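Soluble inorganic pyrophosphatase (Toxoplasma gondii, PDB 5WRT) hydrolyses inorganic pyrophosphate to orthophosphate as a soluble, magnesium-dependent type I pyrophosphatase of the parasite. Local coordinates at the interface of chains A and B. Sequence-based numbering; all coordinates share one arbitrary frame. Chains: chain A/B, Soluble inorganic pyrophosphatase.

Contact 1 and contact 2 belong to one two-fold symmetric interface between identical subunits, and the centres of their C-alpha atoms lie about 15 Å apart. Helix 183-193 joins them: A:Trp193 at its end receives a tyrosine in contact 1, whereas its counterpart B:Trp193 reaches a backbone carbonyl of chain A in contact 2. Each contact has its twin with the chains exchanged; contact 2 brings the two copies of this helix together near the symmetry axis, and contact 1 flanks it with loops and helix 196-199. The use of A:Trp193 and B:Trp193 in both ties flank to centre, which would suit a dimer.

Contact 1: the interface of chains A and B. Residues chain A 86-87, 193, 196-197; chain B 56, 88, 90.
B:Tyr90 presents its ring to chain A with both faces occupied: CB of A:Trp193 lies 3.6 Å above the plane of the B:Tyr90 ring, offset toward the rim, while the carbonyl oxygen of B:Thr88, from the tyrosine's own chain, sits over the centre of the opposite face. CG of A:Pro197 and OD1 of B:Asn56 lie at the ring's edge, in plane. The two aromatic residues therefore do not stack; the indole points away from the tyrosine ring, which meets the CB methylene of A:Trp193 instead. A:Pro197 also brings CD to 3.6 Å from CE1 of B:Tyr90. The side chains of A:Pro197 and B:Asn56 cross at about a right angle, with the proline CG 3.4 Å from the amide oxygen OD1 of B:Asn56.

At the far end of the tyrosine, its phenol OH accepts a hydrogen bond from A:Ser87 OG, 2.6 Å away. The serine torsion (chi1 -71°) sets OG beside its own backbone N, and OG of A:Ser87 also accepts a hydrogen bond from the backbone N of B:Thr88 at 2.9 Å. One hydroxyl thus links two residues of the partner. Next to it, B:Thr88 OG1 donates to the carbonyl O of A:Ala86 at 2.7 Å, approaching from above the carbonyl plane, 43° out of it. The methyl CG2 of the same threonine packs 3.6 Å from CG of A:Pro197, so its two branches divide polar and apolar duties. The patch illustrates how a tyrosine wedged between helix ends and a loop can fix the register of two subunits, here probably steadying the flank of the dimer.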
# COMPACT_ATOMS: atom_id res chain seq x y z
N ALA A 86 4.26 4.48 7.27
CA ALA A 86 5.06 3.28 7.06
C ALA A 86 5.24 2.96 5.58
O ALA A 86 6.16 2.21 5.23
CB ALA A 86 4.41 2.08 7.77
N SER A 87 4.40 3.52 4.71
CA SER A 87 4.45 3.25 3.29
C SER A 87 4.38 4.56 2.52
O SER A 87 3.84 5.56 3.00
CB SER A 87 3.31 2.32 2.86
OG SER A 87 3.52 1.01 3.33
N TRP A 193 -4.62 -0.62 4.96
CA TRP A 193 -3.51 -1.38 5.51
C TRP A 193 -2.40 -0.53 6.12
O TRP A 193 -1.54 -1.08 6.82
CB TRP A 193 -2.90 -2.28 4.42
CG TRP A 193 -3.79 -3.42 4.01
CD1 TRP A 193 -4.59 -3.48 2.90
CD2 TRP A 193 -3.95 -4.66 4.69
NE1 TRP A 193 -5.24 -4.68 2.86
CE2 TRP A 193 -4.87 -5.43 3.94
CE3 TRP A 193 -3.41 -5.21 5.86
CZ2 TRP A 193 -5.26 -6.71 4.33
CZ3 TRP A 193 -3.80 -6.48 6.24
CH2 TRP A 193 -4.72 -7.22 5.48
N LEU A 196 -1.28 -0.90 9.84
CA LEU A 196 -0.96 -2.20 10.41
C LEU A 196 0.43 -2.23 11.04
O LEU A 196 0.56 -2.76 12.16
CB LEU A 196 -1.11 -3.30 9.36
CG LEU A 196 -1.05 -4.72 9.95
CD1 LEU A 196 -2.35 -5.05 10.68
CD2 LEU A 196 -0.76 -5.76 8.87
N PRO A 197 1.49 -1.72 10.41
CA PRO A 197 2.80 -1.77 11.09
C PRO A 197 2.89 -0.86 12.29
O PRO A 197 3.58 -1.19 13.26
CB PRO A 197 3.79 -1.35 9.99
CG PRO A 197 3.02 -1.44 8.70
CD PRO A 197 1.61 -1.15 9.06
N ASN B 56 5.13 -6.72 8.03
CA ASN B 56 5.28 -5.36 8.57
C ASN B 56 6.73 -4.89 8.57
O ASN B 56 7.15 -4.16 9.46
CB ASN B 56 4.69 -5.24 9.98
CG ASN B 56 3.17 -5.19 9.97
OD1 ASN B 56 2.56 -4.75 8.99
ND2 ASN B 56 2.55 -5.63 11.06
N THR B 88 6.02 -0.49 3.17
CA THR B 88 6.08 -1.65 4.05
C THR B 88 5.21 -2.78 3.52
O THR B 88 4.08 -2.56 3.08
CB THR B 88 5.63 -1.26 5.46
OG1 THR B 88 6.54 -0.31 6.01
CG2 THR B 88 5.58 -2.48 6.37
N TYR B 90 2.90 -5.86 4.17
CA TYR B 90 1.99 -6.16 5.27
C TYR B 90 1.77 -7.65 5.49
O TYR B 90 0.87 -8.02 6.24
CB TYR B 90 0.65 -5.46 5.03
CG TYR B 90 0.78 -3.97 4.77
CD1 TYR B 90 1.22 -3.11 5.76
CD2 TYR B 90 0.47 -3.44 3.52
CE1 TYR B 90 1.34 -1.75 5.52
CE2 TYR B 90 0.60 -2.08 3.27
CZ TYR B 90 1.04 -1.24 4.28
OH TYR B 90 1.16 0.11 4.06

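Contact 2: the interface of chains A and B. Residues chain A 181-182, 185-186, 189; chain B 189, 192-193.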
# COMPACT_ATOMS: atom_id res chain seq x y z
N ARG A 181 -7.10 2.02 -14.29
CA ARG A 181 -7.27 0.78 -13.56
C ARG A 181 -6.35 0.74 -12.35
O ARG A 181 -5.18 1.14 -12.42
CB ARG A 181 -7.00 -0.42 -14.47
CG ARG A 181 -7.03 -1.76 -13.74
CD ARG A 181 -8.17 -2.64 -14.23
NE ARG A 181 -8.08 -2.87 -15.67
CZ ARG A 181 -7.17 -3.64 -16.26
NH1 ARG A 181 -6.26 -4.27 -15.53
NH2 ARG A 181 -7.17 -3.79 -17.57
N GLY A 182 -6.89 0.25 -11.23
CA GLY A 182 -6.13 0.12 -10.00
C GLY A 182 -6.07 1.36 -9.14
O GLY A 182 -5.55 1.29 -8.02
N PRO A 185 -9.10 0.91 -6.24
CA PRO A 185 -8.70 -0.12 -5.26
C PRO A 185 -7.33 0.14 -4.65
O PRO A 185 -7.11 -0.21 -3.49
CB PRO A 185 -8.72 -1.42 -6.08
CG PRO A 185 -8.51 -0.99 -7.48
CD PRO A 185 -9.19 0.34 -7.60
N GLY A 186 -6.41 0.75 -5.40
CA GLY A 186 -5.12 1.09 -4.82
C GLY A 186 -5.24 2.06 -3.67
O GLY A 186 -4.55 1.92 -2.65
N GLU A 189 -7.03 0.12 -0.68
CA GLU A 189 -6.15 -0.82 0.00
C GLU A 189 -5.01 -0.10 0.72
O GLU A 189 -4.53 -0.58 1.75
CB GLU A 189 -5.59 -1.83 -0.99
CG GLU A 189 -6.64 -2.74 -1.61
CD GLU A 189 -7.60 -3.34 -0.59
OE1 GLU A 189 -7.14 -3.73 0.50
OE2 GLU A 189 -8.81 -3.42 -0.89
N GLU B 189 -2.93 -4.85 -5.02
CA GLU B 189 -2.63 -3.42 -5.15
C GLU B 189 -1.24 -3.08 -4.62
O GLU B 189 -0.61 -2.14 -5.12
CB GLU B 189 -3.69 -2.59 -4.43
CG GLU B 189 -5.08 -2.65 -5.06
CD GLU B 189 -5.07 -2.45 -6.57
OE1 GLU B 189 -4.29 -1.60 -7.06
OE2 GLU B 189 -5.84 -3.13 -7.27
N ARG B 192 1.03 -3.98 -7.41
CA ARG B 192 0.77 -3.15 -8.59
C ARG B 192 1.47 -1.80 -8.48
O ARG B 192 1.96 -1.27 -9.49
CB ARG B 192 -0.74 -2.95 -8.78
CG ARG B 192 -1.09 -2.34 -10.13
CD ARG B 192 -2.33 -1.46 -10.06
NE ARG B 192 -3.52 -2.19 -9.64
CZ ARG B 192 -4.28 -2.90 -10.46
NH1 ARG B 192 -3.99 -2.98 -11.74
NH2 ARG B 192 -5.35 -3.54 -9.98
N TRP B 193 1.53 -1.23 -7.28
CA TRP B 193 1.93 0.15 -7.09
C TRP B 193 3.32 0.35 -6.49
O TRP B 193 3.83 1.47 -6.52
CB TRP B 193 0.91 0.88 -6.20
CG TRP B 193 -0.41 1.10 -6.87
CD1 TRP B 193 -1.55 0.38 -6.69
CD2 TRP B 193 -0.72 2.13 -7.82
NE1 TRP B 193 -2.56 0.88 -7.48
CE2 TRP B 193 -2.08 1.96 -8.18
CE3 TRP B 193 0.01 3.17 -8.40
CZ2 TRP B 193 -2.71 2.79 -9.10
CZ3 TRP B 193 -0.63 3.99 -9.31
CH2 TRP B 193 -1.97 3.80 -9.65
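Bends in two neighbouring side chains of chain B make the group that meets A:Gly182. B:Glu189 has CG anti to its carbonyl carbon and folds again at chi2 (-48°), which turns its carboxylate toward B:Arg192. The arginine leaves with CG opposite the backbone N (chi1 -168°), then bends at chi2 and chi3 to lay its guanidinium alongside that carboxylate. The grip is side-on: NE of B:Arg192 meets OE1 of B:Glu189 in a salt bridge of 2.8 Å, and NH2 of B:Arg192 binds OE2 of B:Glu189 at the same 2.8 Å. Both oxygens are met on their syn sides and lie close to the guanidinium plane, and the bonds are nearly straight, so the pair holds the arginine's rotation.

With its edge engaged, the guanidinium offers a face to chain A, and CA of A:Gly182 rests 3.4 Å above its plane, toward the rim. The indole of B:Trp193 donates from NE1 to the carbonyl O of A:Gly182 at 3.1 Å. This oxygen lies near the indole plane, while NE1 stands well above the carbonyl plane; the bond is markedly bent. OE1 of B:Glu189 lies near the same carbonyl O, and its hold by NE of B:Arg192, with a weak bond from NE1 of B:Trp193, would offset the crowding of the two oxygens. The aliphatic part of the glutamate packs on chain A, its CG lying 3.7 Å from CA of A:Gly186, and OE2 of B:Glu189 comes 3.4 Å from CG of A:Pro185. A:Glu189 and B:Glu189 cross at about a right angle, touching through their CG methylenes at 3.8 Å.

Most of the contact is built from helix 183-193 of both chains, meeting near the two-fold axis, with A:Arg181 and A:Gly182 in the loop just before the chain A helix.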